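Local coordinates for protein Plm1 (PDB 4HXY) that probably uses NADPH to reduce the beta-keto group of a polyketide intermediate, as the ketoreductase of the first module of phoslactomycin biosynthesis, at residues T185-T196 / Q210-S220; V250-I260 / A299-L310. All coordinates share one frame; numbering follows the deposited sequence. Where two conformers were deposited one is given.

In the fold
The two contacts show how a Rossmann-type reductase assembles its cofactor site from the ends of its strands and a neighbouring helix and loop. Contact 1 joins two parallel strands that meet NADPH where they finish; contact 2 packs helix 253-265 against helix 290-310, and NADPH is met by the loop before the first and by residues midway along the second. Their centres lie 16 Å apart, and they touch directly in the hydrophobic core: L219 CD1 of contact 1 is 3.6 Å from M256 SD of contact 2, while T193 CG2 lies 3.9 Å from V250 CG2. NADPH spans both. L219 and S220 meet its adenine and G194 its adenosine ribose; V250 and A299 line the adenine, and K300 holds the nicotinamide ribose.

Contact 1: T185-T196 / Q210-S220; sequences TPKGTVLITGGT and QGSADRILLLS. With NDP (NADPH dihydro-nicotinamide-adenine-dinucleotide phosphate), chain C.
The carbonyl of G188 receives two backbone donors from the same side of its plane: D214 N, only tilted from it and 2.9 Å from G188 O, and R215 N, which stands 42° out of it. A similar approach closes the other end, where G195 N meets L219 O from above the carbonyl plane. Near the start of both segments, NE2 of the Q210 amide lies against the methyl CG2 of T185. Between these ends, strands 189-193 and 215-220 form the regular parallel ladder of a Rossmann sheet, its bonds nearly straight; L217 N, for example, lies 2.8 Å from V190 O. Before the ladder, S212 OG donates to P186 O at 2.7 Å, and a water links G188 N to S212 O.

Side chains alternate between the faces. On one, V190 CG2 meets A213 CB at 3.8 Å, and I192 lies alongside both I216 and L218, its CD1 4.1 Å from L218 CD2. On the other, L191 has CG anti to its backbone N (chi1 175°), which swings CD1 across L217 and to 4.0 Å from L219 CB. Beyond strand 189-193 comes the glycine-rich turn, where G194 CA lies against NDP C4B. At the end of strand 215-220, S220 OG shares a hydrogen bond of 2.8 Å with T196 OG1 of the turn, and L219 CD2 reaches the adenine, 3.8 Å from NDP C2A.

The pair belongs to a beta-alpha-beta crossover. Its helix 198-210 rests on I192, I216 and L218 through A204, V207 and A208. Helix 253-265 covers L217 and L219 from the other side, near R215, which pairs with E266. Strand 270-275 flanks 189-193, with H275 bonded to T193 OG1, and strand 242-247 continues the sheet beyond 215-220.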
loop_
_atom_site.group_PDB
_atom_site.type_symbol
_atom_site.label_atom_id
_atom_site.label_comp_id
_atom_site.label_asym_id
_atom_site.label_seq_id
_atom_site.Cartn_x
_atom_site.Cartn_y
_atom_site.Cartn_z
ATOM N N THR A 185 -3.720 -20.183 -15.337
ATOM C CA THR A 185 -3.652 -20.388 -16.797
ATOM C C THR A 185 -4.260 -19.188 -17.508
ATOM O O THR A 185 -5.324 -19.280 -18.120
ATOM C CB THR A 185 -4.351 -21.690 -17.220
ATOM O OG1 THR A 185 -5.715 -21.674 -16.785
ATOM C CG2 THR A 185 -3.636 -22.917 -16.665
ATOM N N PRO A 186 -3.573 -18.033 -17.439
ATOM C CA PRO A 186 -4.103 -16.840 -18.080
ATOM C C PRO A 186 -4.204 -16.991 -19.590
ATOM O O PRO A 186 -3.318 -17.584 -20.217
ATOM C CB PRO A 186 -3.054 -15.774 -17.751
ATOM C CG PRO A 186 -1.824 -16.511 -17.486
ATOM C CD PRO A 186 -2.239 -17.796 -16.862
ATOM N N LYS A 187 -5.264 -16.439 -20.147
ATOM C CA LYS A 187 -5.609 -16.618 -21.568
ATOM C C LYS A 187 -5.583 -15.306 -22.325
ATOM O O LYS A 187 -5.654 -14.209 -21.731
ATOM C CB LYS A 187 -7.005 -17.250 -21.666
ATOM C CG LYS A 187 -7.028 -18.665 -21.080
ATOM C CD LYS A 187 -8.417 -19.177 -20.855
ATOM C CE LYS A 187 -8.378 -20.430 -20.010
ATOM N NZ LYS A 187 -7.944 -20.195 -18.600
ATOM N N GLY A 188 -5.494 -15.404 -23.652
ATOM C CA GLY A 188 -5.560 -14.218 -24.488
ATOM C C GLY A 188 -4.312 -13.378 -24.349
ATOM O O GLY A 188 -3.202 -13.918 -24.317
ATOM N N THR A 189 -4.515 -12.059 -24.254
ATOM C CA THR A 189 -3.417 -11.101 -24.122
ATOM C C THR A 189 -3.153 -10.780 -22.650
ATOM O O THR A 189 -4.067 -10.344 -21.927
ATOM C CB THR A 189 -3.738 -9.829 -24.890
ATOM O OG1 THR A 189 -3.861 -10.171 -26.286
ATOM C CG2 THR A 189 -2.658 -8.786 -24.727
ATOM N N VAL A 190 -1.907 -11.011 -22.235
ATOM C CA VAL A 190 -1.448 -10.760 -20.871
ATOM C C VAL A 190 -0.544 -9.537 -20.933
ATOM O O VAL A 190 0.448 -9.537 -21.670
ATOM C CB VAL A 190 -0.677 -11.969 -20.327
ATOM C CG1 VAL A 190 -0.202 -11.729 -18.899
ATOM C CG2 VAL A 190 -1.567 -13.203 -20.351
ATOM N N LEU A 191 -0.914 -8.490 -20.194
ATOM C CA LEU A 191 -0.158 -7.241 -20.140
ATOM C C LEU A 191 0.581 -7.171 -18.805
ATOM O O LEU A 191 -0.040 -7.183 -17.757
ATOM C CB LEU A 191 -1.096 -6.048 -20.309
ATOM C CG LEU A 191 -0.491 -4.652 -20.158
ATOM C CD1 LEU A 191 0.525 -4.427 -21.282
ATOM C CD2 LEU A 191 -1.602 -3.595 -20.160
ATOM N N ILE A 192 1.902 -7.082 -18.858
ATOM C CA ILE A 192 2.713 -7.034 -17.661
ATOM C C ILE A 192 3.417 -5.677 -17.619
ATOM O O ILE A 192 4.343 -5.423 -18.388
ATOM C CB ILE A 192 3.720 -8.199 -17.596
ATOM C CG1 ILE A 192 3.009 -9.557 -17.723
ATOM C CG2 ILE A 192 4.538 -8.113 -16.300
ATOM C CD1 ILE A 192 3.947 -10.768 -17.870
ATOM N N THR A 193 2.945 -4.786 -16.758
ATOM C CA THR A 193 3.581 -3.469 -16.652
ATOM C C THR A 193 4.826 -3.653 -15.792
ATOM O O THR A 193 4.862 -4.503 -14.905
ATOM C CB THR A 193 2.645 -2.389 -16.058
ATOM O OG1 THR A 193 2.508 -2.633 -14.650
ATOM C CG2 THR A 193 1.257 -2.357 -16.790
ATOM N N GLY A 194 5.877 -2.878 -16.068
ATOM C CA GLY A 194 7.188 -3.184 -15.537
ATOM C C GLY A 194 7.716 -4.534 -16.017
ATOM O O GLY A 194 8.508 -5.164 -15.334
ATOM N N GLY A 195 7.262 -4.966 -17.188
ATOM C CA GLY A 195 7.465 -6.342 -17.660
ATOM C C GLY A 195 8.907 -6.682 -18.017
ATOM O O GLY A 195 9.270 -7.841 -18.013
ATOM N N THR A 196 9.730 -5.667 -18.285
ATOM C CA THR A 196 11.155 -5.880 -18.569
ATOM C C THR A 196 12.015 -5.738 -17.310
ATOM O O THR A 196 13.231 -5.940 -17.356
ATOM C CB THR A 196 11.658 -4.895 -19.618
ATOM O OG1 THR A 196 11.277 -3.563 -19.247
ATOM C CG2 THR A 196 11.068 -5.216 -21.023
ATOM N N GLN A 210 3.578 -21.739 -19.020
ATOM C CA GLN A 210 2.285 -22.372 -18.845
ATOM C C GLN A 210 1.642 -22.753 -20.170
ATOM O O GLN A 210 0.880 -23.715 -20.268
ATOM C CB GLN A 210 1.349 -21.436 -18.077
ATOM C CG GLN A 210 0.083 -22.088 -17.639
ATOM C CD GLN A 210 0.333 -23.417 -16.945
ATOM O OE1 GLN A 210 1.158 -23.497 -16.022
ATOM N NE2 GLN A 210 -0.375 -24.463 -17.374
ATOM N N GLY A 211 1.916 -21.964 -21.191
ATOM C CA GLY A 211 1.418 -22.281 -22.525
ATOM C C GLY A 211 -0.073 -22.058 -22.664
ATOM O O GLY A 211 -0.728 -22.714 -23.487
ATOM N N SER A 212 -0.617 -21.147 -21.856
ATOM C CA SER A 212 -2.048 -20.849 -21.858
ATOM C C SER A 212 -2.445 -19.587 -22.617
ATOM O O SER A 212 -3.592 -19.450 -23.028
ATOM C CB SER A 212 -2.539 -20.726 -20.405
ATOM O OG SER A 212 -1.786 -19.752 -19.695
ATOM N N ALA A 213 -1.533 -18.632 -22.728
ATOM C CA ALA A 213 -1.836 -17.337 -23.326
ATOM C C ALA A 213 -1.587 -17.307 -24.826
ATOM O O ALA A 213 -0.779 -18.083 -25.348
ATOM C CB ALA A 213 -1.027 -16.216 -22.644
ATOM N N ASP A 214 -2.262 -16.378 -25.504
ATOM C CA ASP A 214 -1.978 -16.089 -26.924
ATOM C C ASP A 214 -0.838 -15.084 -27.103
ATOM O O ASP A 214 -0.026 -15.233 -28.014
ATOM C CB ASP A 214 -3.224 -15.531 -27.616
ATOM C CG ASP A 214 -4.309 -16.579 -27.847
ATOM O OD1 ASP A 214 -3.985 -17.798 -27.909
ATOM O OD2 ASP A 214 -5.505 -16.171 -27.956
ATOM N N ARG A 215 -0.788 -14.062 -26.249
ATOM C CA ARG A 215 0.138 -12.930 -26.396
ATOM C C ARG A 215 0.601 -12.443 -25.038
ATOM O O ARG A 215 -0.213 -12.290 -24.138
ATOM C CB ARG A 215 -0.534 -11.748 -27.064
ATOM C CG ARG A 215 -1.012 -11.991 -28.435
ATOM C CD ARG A 215 -1.183 -10.668 -29.122
ATOM N NE ARG A 215 -1.911 -10.848 -30.372
ATOM C CZ ARG A 215 -2.174 -9.867 -31.218
ATOM N NH1 ARG A 215 -1.760 -8.627 -30.952
ATOM N NH2 ARG A 215 -2.849 -10.135 -32.327
ATOM N N ILE A 216 1.897 -12.185 -24.919
ATOM C CA ILE A 216 2.470 -11.613 -23.708
ATOM C C ILE A 216 3.091 -10.268 -24.067
ATOM O O ILE A 216 3.961 -10.192 -24.937
ATOM C CB ILE A 216 3.500 -12.560 -23.077
ATOM C CG1 ILE A 216 2.833 -13.878 -22.706
ATOM C CG2 ILE A 216 4.132 -11.920 -21.824
ATOM C CD1 ILE A 216 3.811 -14.985 -22.374
ATOM N N LEU A 217 2.593 -9.208 -23.446
ATOM C CA LEU A 217 3.075 -7.851 -23.697
ATOM C C LEU A 217 3.785 -7.329 -22.448
ATOM O O LEU A 217 3.196 -7.282 -21.356
ATOM C CB LEU A 217 1.925 -6.931 -24.060
ATOM C CG LEU A 217 1.155 -7.177 -25.370
ATOM C CD1 LEU A 217 0.408 -5.918 -25.722
ATOM C CD2 LEU A 217 2.085 -7.547 -26.507
ATOM N N LEU A 218 5.048 -6.946 -22.628
ATOM C CA LEU A 218 5.877 -6.427 -21.545
ATOM C C LEU A 218 5.936 -4.921 -21.732
ATOM O O LEU A 218 6.417 -4.428 -22.764
ATOM C CB LEU A 218 7.273 -7.011 -21.591
ATOM C CG LEU A 218 7.425 -8.524 -21.626
ATOM C CD1 LEU A 218 8.903 -8.837 -21.634
ATOM C CD2 LEU A 218 6.715 -9.234 -20.454
ATOM N N LEU A 219 5.400 -4.186 -20.772
ATOM C CA LEU A 219 5.292 -2.722 -20.895
ATOM C C LEU A 219 6.212 -2.023 -19.900
ATOM O O LEU A 219 6.209 -2.332 -18.707
ATOM C CB LEU A 219 3.842 -2.294 -20.649
ATOM C CG LEU A 219 3.490 -0.812 -20.800
ATOM C CD1 LEU A 219 2.033 -0.636 -21.217
ATOM C CD2 LEU A 219 3.747 -0.084 -19.481
ATOM N N SER A 220 6.986 -1.063 -20.399
ATOM C CA SER A 220 7.895 -0.271 -19.554
ATOM C C SER A 220 8.260 0.949 -20.370
ATOM O O SER A 220 7.974 0.989 -21.561
ATOM C CB SER A 220 9.110 -1.062 -19.143
ATOM O OG SER A 220 9.970 -1.349 -20.247
HETATM P PA NDP C . 12.408 -3.133 -11.261
HETATM O O1A NDP C . 13.344 -4.167 -11.789
HETATM O O2A NDP C . 12.918 -1.735 -11.078
HETATM O O5B NDP C . 11.114 -3.075 -12.195
HETATM C C5B NDP C . 10.284 -1.932 -12.193
HETATM C C4B NDP C . 9.747 -1.742 -13.581
HETATM O O4B NDP C . 8.865 -0.638 -13.619
HETATM C C3B NDP C . 10.823 -1.435 -14.596
HETATM O O3B NDP C . 10.619 -2.312 -15.722
HETATM C C2B NDP C . 10.598 0.006 -14.994
HETATM O O2B NDP C . 11.051 0.093 -16.329
HETATM C C1B NDP C . 9.087 0.102 -14.800
HETATM N N9A NDP C . 8.529 1.444 -14.693
HETATM C C8A NDP C . 8.835 2.426 -13.776
HETATM N N7A NDP C . 8.098 3.525 -14.051
HETATM C C5A NDP C . 7.296 3.245 -15.129
HETATM C C6A NDP C . 6.345 3.968 -15.830
HETATM N N6A NDP C . 5.994 5.218 -15.545
HETATM N N1A NDP C . 5.727 3.359 -16.907
HETATM C C2A NDP C . 6.021 2.046 -17.254
HETATM N N3A NDP C . 6.964 1.321 -16.572
HETATM C C4A NDP C . 7.575 1.929 -15.520
HETATM O O3 NDP C . 11.801 -3.578 -9.837
HETATM P PN NDP C . 11.292 -5.010 -9.389
HETATM O O1N NDP C . 12.068 -5.371 -8.181
HETATM O O2N NDP C . 11.193 -5.989 -10.489
HETATM O O5D NDP C . 9.847 -4.697 -8.779
HETATM C C5D NDP C . 8.704 -4.617 -9.590
HETATM C C4D NDP C . 7.503 -4.355 -8.696
HETATM O O4D NDP C . 7.491 -5.256 -7.602
HETATM C C3D NDP C . 7.530 -2.967 -8.101
HETATM O O3D NDP C . 6.272 -2.380 -8.245
HETATM C C2D NDP C . 7.832 -3.177 -6.632
HETATM O O2D NDP C . 7.287 -2.172 -5.801
HETATM C C1D NDP C . 7.275 -4.564 -6.390
HETATM N N1N NDP C . 7.984 -5.261 -5.308
HETATM C C2N NDP C . 9.261 -5.711 -5.486
HETATM C C3N NDP C . 10.018 -6.232 -4.435
HETATM C C7N NDP C . 11.371 -6.790 -4.648
HETATM O O7N NDP C . 11.913 -7.467 -3.578
HETATM N N7N NDP C . 12.092 -6.646 -5.749
HETATM C C4N NDP C . 9.296 -6.599 -3.166
HETATM C C5N NDP C . 7.902 -6.075 -3.079
HETATM C C6N NDP C . 7.298 -5.453 -4.147
HETATM P P2B NDP C . 11.327 1.480 -17.076
HETATM O O1X NDP C . 11.955 1.078 -18.391
HETATM O O2X NDP C . 12.268 2.367 -16.248
HETATM O O3X NDP C . 10.068 2.223 -17.255
HETATM O O HOH W 1 -5.162 -17.896 -24.821
#

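Contact 2: V250-I260 / A299-L310. With NDP (NADPH dihydro-nicotinamide-adenine-dinucleotide phosphate), chain C.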
loop_
_atom_site.group_PDB
_atom_site.type_symbol
_atom_site.label_atom_id
_atom_site.label_comp_id
_atom_site.label_asym_id
_atom_site.label_seq_id
_atom_site.Cartn_x
_atom_site.Cartn_y
_atom_site.Cartn_z
ATOM N N VAL A 250 3.138 4.014 -18.262
ATOM C CA VAL A 250 1.886 3.464 -17.733
ATOM C C VAL A 250 0.938 4.551 -17.211
ATOM O O VAL A 250 -0.247 4.289 -17.006
ATOM C CB VAL A 250 2.167 2.381 -16.646
ATOM C CG1 VAL A 250 2.681 3.026 -15.344
ATOM C CG2 VAL A 250 0.928 1.503 -16.414
ATOM N N THR A 251 1.452 5.764 -17.007
ATOM C CA THR A 251 0.644 6.900 -16.575
ATOM C C THR A 251 0.125 7.748 -17.748
ATOM O O THR A 251 -0.662 8.676 -17.531
ATOM C CB THR A 251 1.415 7.846 -15.606
ATOM O OG1 THR A 251 2.435 8.578 -16.305
ATOM C CG2 THR A 251 2.058 7.064 -14.442
ATOM N N ASP A 252 0.543 7.426 -18.972
ATOM C CA ASP A 252 0.182 8.213 -20.158
ATOM C C ASP A 252 -1.133 7.715 -20.756
ATOM O O ASP A 252 -1.192 6.667 -21.408
ATOM C CB ASP A 252 1.320 8.158 -21.186
ATOM C CG ASP A 252 1.073 9.028 -22.406
ATOM O OD1 ASP A 252 -0.063 9.129 -22.889
ATOM O OD2 ASP A 252 2.050 9.604 -22.901
ATOM N N ARG A 253 -2.186 8.477 -20.513
ATOM C CA ARG A 253 -3.528 8.079 -20.912
ATOM C C ARG A 253 -3.657 7.856 -22.421
ATOM O O ARG A 253 -4.273 6.881 -22.858
ATOM C CB ARG A 253 -4.541 9.121 -20.470
ATOM C CG ARG A 253 -5.980 8.792 -20.855
ATOM C CD ARG A 253 -6.920 9.879 -20.371
ATOM N NE ARG A 253 -7.082 9.794 -18.922
ATOM C CZ ARG A 253 -7.963 9.010 -18.311
ATOM N NH1 ARG A 253 -8.796 8.258 -19.019
ATOM N NH2 ARG A 253 -8.023 8.995 -16.989
ATOM N N ALA A 254 -3.081 8.752 -23.219
ATOM C CA ALA A 254 -3.203 8.653 -24.680
ATOM C C ALA A 254 -2.514 7.399 -25.204
ATOM O O ALA A 254 -3.071 6.684 -26.037
ATOM C CB ALA A 254 -2.619 9.897 -25.355
ATOM N N ALA A 255 -1.299 7.155 -24.725
ATOM C CA ALA A 255 -0.515 5.981 -25.094
ATOM C C ALA A 255 -1.160 4.688 -24.606
ATOM O O ALA A 255 -1.209 3.714 -25.343
ATOM C CB ALA A 255 0.904 6.099 -24.550
ATOM N N MET A 256 -1.663 4.682 -23.370
ATOM C CA MET A 256 -2.261 3.463 -22.816
ATOM C C MET A 256 -3.565 3.117 -23.527
ATOM O O MET A 256 -3.799 1.950 -23.878
ATOM C CB MET A 256 -2.472 3.591 -21.300
ATOM C CG MET A 256 -1.170 3.562 -20.526
ATOM S SD MET A 256 -0.314 1.973 -20.549
ATOM C CE MET A 256 -1.348 1.105 -19.378
ATOM N N SER A 257 -4.396 4.125 -23.758
ATOM C CA SER A 257 -5.687 3.908 -24.414
ATOM C C SER A 257 -5.498 3.477 -25.874
ATOM O O SER A 257 -6.242 2.634 -26.369
ATOM C CB SER A 257 -6.564 5.156 -24.322
ATOM O OG SER A 257 -5.948 6.259 -24.966
ATOM N N GLY A 258 -4.502 4.051 -26.546
ATOM C CA GLY A 258 -4.095 3.619 -27.887
ATOM C C GLY A 258 -3.728 2.151 -27.993
ATOM O O GLY A 258 -4.170 1.461 -28.920
ATOM N N LEU A 259 -2.918 1.681 -27.047
ATOM C CA LEU A 259 -2.455 0.300 -27.014
ATOM C C LEU A 259 -3.636 -0.629 -26.798
ATOM O O LEU A 259 -3.821 -1.619 -27.522
ATOM C CB LEU A 259 -1.434 0.109 -25.888
ATOM C CG LEU A 259 -0.949 -1.322 -25.677
ATOM C CD1 LEU A 259 -0.284 -1.854 -26.946
ATOM C CD2 LEU A 259 -0.003 -1.415 -24.485
ATOM N N ILE A 260 -4.415 -0.318 -25.768
ATOM C CA ILE A 260 -5.553 -1.141 -25.397
ATOM C C ILE A 260 -6.582 -1.212 -26.542
ATOM O O ILE A 260 -7.092 -2.287 -26.873
ATOM C CB ILE A 260 -6.171 -0.636 -24.076
ATOM C CG1 ILE A 260 -5.204 -0.950 -22.922
ATOM C CG2 ILE A 260 -7.543 -1.268 -23.859
ATOM C CD1 ILE A 260 -5.431 -0.157 -21.616
ATOM N N ALA A 299 3.916 5.965 -11.195
ATOM C CA ALA A 299 3.774 4.701 -11.954
ATOM C C ALA A 299 2.898 3.701 -11.208
ATOM O O ALA A 299 2.022 3.048 -11.784
ATOM C CB ALA A 299 5.122 4.083 -12.288
ATOM N N LYS A 300 3.136 3.568 -9.914
ATOM C CA LYS A 300 2.441 2.559 -9.126
ATOM C C LYS A 300 0.955 2.903 -9.005
ATOM O O LYS A 300 0.096 2.122 -9.418
ATOM C CB LYS A 300 3.131 2.410 -7.761
ATOM C CG LYS A 300 2.611 1.270 -6.939
ATOM C CD LYS A 300 3.517 0.996 -5.714
ATOM C CE LYS A 300 4.762 0.133 -6.045
ATOM N NZ LYS A 300 4.434 -1.285 -6.322
ATOM N N VAL A 301 0.647 4.103 -8.512
ATOM C CA VAL A 301 -0.740 4.493 -8.208
ATOM C C VAL A 301 -1.505 5.006 -9.431
ATOM O O VAL A 301 -2.607 4.531 -9.740
ATOM C CB VAL A 301 -0.818 5.513 -7.091
ATOM C CG1 VAL A 301 -2.275 5.834 -6.767
ATOM C CG2 VAL A 301 -0.117 4.986 -5.833
ATOM N N GLU A 302 -0.960 6.012 -10.100
ATOM C CA GLU A 302 -1.649 6.571 -11.254
ATOM C C GLU A 302 -1.724 5.533 -12.395
ATOM O O GLU A 302 -2.747 5.460 -13.085
ATOM C CB GLU A 302 -1.008 7.899 -11.688
ATOM C CG GLU A 302 -0.976 8.970 -10.561
ATOM C CD GLU A 302 -2.332 9.220 -9.873
ATOM O OE1 GLU A 302 -3.369 9.318 -10.579
ATOM O OE2 GLU A 302 -2.365 9.309 -8.616
ATOM N N GLY A 303 -0.669 4.738 -12.584
ATOM C CA GLY A 303 -0.709 3.587 -13.495
ATOM C C GLY A 303 -1.831 2.610 -13.184
ATOM O O GLY A 303 -2.593 2.211 -14.055
ATOM N N ALA A 304 -1.941 2.200 -11.928
ATOM C CA ALA A 304 -2.981 1.259 -11.549
ATOM C C ALA A 304 -4.386 1.812 -11.749
ATOM O O ALA A 304 -5.282 1.077 -12.202
ATOM C CB ALA A 304 -2.785 0.810 -10.112
ATOM N N LEU A 305 -4.578 3.090 -11.404
ATOM C CA LEU A 305 -5.866 3.742 -11.538
ATOM C C LEU A 305 -6.238 3.848 -13.012
ATOM O O LEU A 305 -7.400 3.671 -13.374
ATOM C CB LEU A 305 -5.852 5.133 -10.921
ATOM C CG LEU A 305 -5.884 5.117 -9.389
ATOM C CD1 LEU A 305 -5.503 6.495 -8.822
ATOM C CD2 LEU A 305 -7.204 4.631 -8.792
ATOM N N LEU A 306 -5.250 4.148 -13.846
ATOM C CA LEU A 306 -5.507 4.262 -15.294
ATOM C C LEU A 306 -5.866 2.891 -15.860
ATOM O O LEU A 306 -6.842 2.759 -16.616
ATOM C CB LEU A 306 -4.292 4.837 -16.007
ATOM C CG LEU A 306 -4.415 5.104 -17.512
ATOM C CD1 LEU A 306 -5.579 6.035 -17.832
ATOM C CD2 LEU A 306 -3.102 5.670 -18.028
ATOM N N LEU A 307 -5.135 1.856 -15.444
ATOM C CA LEU A 307 -5.431 0.493 -15.895
ATOM C C LEU A 307 -6.831 0.059 -15.484
ATOM O O LEU A 307 -7.542 -0.571 -16.253
ATOM C CB LEU A 307 -4.421 -0.507 -15.357
ATOM C CG LEU A 307 -3.022 -0.446 -15.970
ATOM C CD1 LEU A 307 -1.990 -1.065 -15.017
ATOM C CD2 LEU A 307 -2.991 -1.126 -17.338
ATOM N N ASP A 308 -7.200 0.346 -14.241
ATOM C CA ASP A 308 -8.508 -0.007 -13.722
ATOM C C ASP A 308 -9.596 0.668 -14.561
ATOM O O ASP A 308 -10.599 0.043 -14.924
ATOM C CB ASP A 308 -8.620 0.416 -12.248
ATOM C CG ASP A 308 -10.023 0.252 -11.683
ATOM O OD1 ASP A 308 -10.540 -0.876 -11.593
ATOM O OD2 ASP A 308 -10.613 1.275 -11.320
ATOM N N GLU A 309 -9.397 1.938 -14.869
ATOM C CA GLU A 309 -10.379 2.689 -15.643
ATOM C C GLU A 309 -10.540 2.176 -17.083
ATOM O O GLU A 309 -11.681 2.029 -17.588
ATOM C CB GLU A 309 -10.024 4.162 -15.627
ATOM C CG GLU A 309 -11.013 5.033 -16.392
ATOM C CD GLU A 309 -10.475 6.411 -16.653
ATOM O OE1 GLU A 309 -9.586 6.858 -15.894
ATOM O OE2 GLU A 309 -10.920 7.037 -17.653
ATOM N N LEU A 310 -9.424 1.898 -17.737
ATOM C CA LEU A 310 -9.433 1.551 -19.161
ATOM C C LEU A 310 -9.774 0.079 -19.404
ATOM O O LEU A 310 -10.092 -0.308 -20.547
ATOM C CB LEU A 310 -8.079 1.872 -19.814
ATOM C CG LEU A 310 -7.609 3.335 -19.821
ATOM C CD1 LEU A 310 -6.217 3.475 -20.474
ATOM C CD2 LEU A 310 -8.629 4.244 -20.481
HETATM P PA NDP C . 12.408 -3.133 -11.261
HETATM O O1A NDP C . 13.344 -4.167 -11.789
HETATM O O2A NDP C . 12.918 -1.735 -11.078
HETATM O O5B NDP C . 11.114 -3.075 -12.195
HETATM C C5B NDP C . 10.284 -1.932 -12.193
HETATM C C4B NDP C . 9.747 -1.742 -13.581
HETATM O O4B NDP C . 8.865 -0.638 -13.619
HETATM C C3B NDP C . 10.823 -1.435 -14.596
HETATM O O3B NDP C . 10.619 -2.312 -15.722
HETATM C C2B NDP C . 10.598 0.006 -14.994
HETATM O O2B NDP C . 11.051 0.093 -16.329
HETATM C C1B NDP C . 9.087 0.102 -14.800
HETATM N N9A NDP C . 8.529 1.444 -14.693
HETATM C C8A NDP C . 8.835 2.426 -13.776
HETATM N N7A NDP C . 8.098 3.525 -14.051
HETATM C C5A NDP C . 7.296 3.245 -15.129
HETATM C C6A NDP C . 6.345 3.968 -15.830
HETATM N N6A NDP C . 5.994 5.218 -15.545
HETATM N N1A NDP C . 5.727 3.359 -16.907
HETATM C C2A NDP C . 6.021 2.046 -17.254
HETATM N N3A NDP C . 6.964 1.321 -16.572
HETATM C C4A NDP C . 7.575 1.929 -15.520
HETATM O O3 NDP C . 11.801 -3.578 -9.837
HETATM P PN NDP C . 11.292 -5.010 -9.389
HETATM O O1N NDP C . 12.068 -5.371 -8.181
HETATM O O2N NDP C . 11.193 -5.989 -10.489
HETATM O O5D NDP C . 9.847 -4.697 -8.779
HETATM C C5D NDP C . 8.704 -4.617 -9.590
HETATM C C4D NDP C . 7.503 -4.355 -8.696
HETATM O O4D NDP C . 7.491 -5.256 -7.602
HETATM C C3D NDP C . 7.530 -2.967 -8.101
HETATM O O3D NDP C . 6.272 -2.380 -8.245
HETATM C C2D NDP C . 7.832 -3.177 -6.632
HETATM O O2D NDP C . 7.287 -2.172 -5.801
HETATM C C1D NDP C . 7.275 -4.564 -6.390
HETATM N N1N NDP C . 7.984 -5.261 -5.308
HETATM C C2N NDP C . 9.261 -5.711 -5.486
HETATM C C3N NDP C . 10.018 -6.232 -4.435
HETATM C C7N NDP C . 11.371 -6.790 -4.648
HETATM O O7N NDP C . 11.913 -7.467 -3.578
HETATM N N7N NDP C . 12.092 -6.646 -5.749
HETATM C C4N NDP C . 9.296 -6.599 -3.166
HETATM C C5N NDP C . 7.902 -6.075 -3.079
HETATM C C6N NDP C . 7.298 -5.453 -4.147
HETATM P P2B NDP C . 11.327 1.480 -17.076
HETATM O O1X NDP C . 11.955 1.078 -18.391
HETATM O O2X NDP C . 12.268 2.367 -16.248
HETATM O O3X NDP C . 10.068 2.223 -17.255
#
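Helices 253-260 and 299-310 run in broadly the same direction, at 39° with their axes 10.8 Å apart, and the backbones come closest just before the first helix, where the CA atoms of T251 and G303 are separated by 4.7 Å. The lack of a side chain at G303 leaves room for V250 CG1.

L306 is central to the packing. Its CD2 lies beneath the first turn of helix 253-260, against R253 CA and M256 CG, and 3.3 Å from V250 O, a buried carbonyl oxygen with no hydrogen-bonding partner in the model. Its CD1 sits over one face of the R253 guanidinium, 3.8 Å from R253 CZ. The arginine chain bends at chi3 (-73°), bringing its flat end to the E309 carboxylate. The salt bridge is end-on, with R253 NH1 2.8 Å from E309 OE2 and R253 NH2 2.9 Å from E309 OE1. Both oxygens lie close to the guanidinium plane, yet the two flat groups are turned 40° apart. L310 enters as a knob among R253, M256, S257 and I260. Deeper in, M256 CE presses on L307 CD2 at 3.4 Å, tighter than usual van der Waals contact.

At the cofactor end, V250 N donates almost straight to NDP N1A at 3.0 Å, while the methyl of A299 borders the adenine. K300 NZ grips both hydroxyls of the nicotinamide ribose and also bonds N339. The N-cap residue D252 starts helix 253-265 by accepting from A255 N.

Helix 333-351 packs against K300, A304 and L305 of helix 290-310, and its R348 and R349 pair with D308. L307 lies on strand 270-275, touching V273 and H275, whereas L259 rests on strand 215-220.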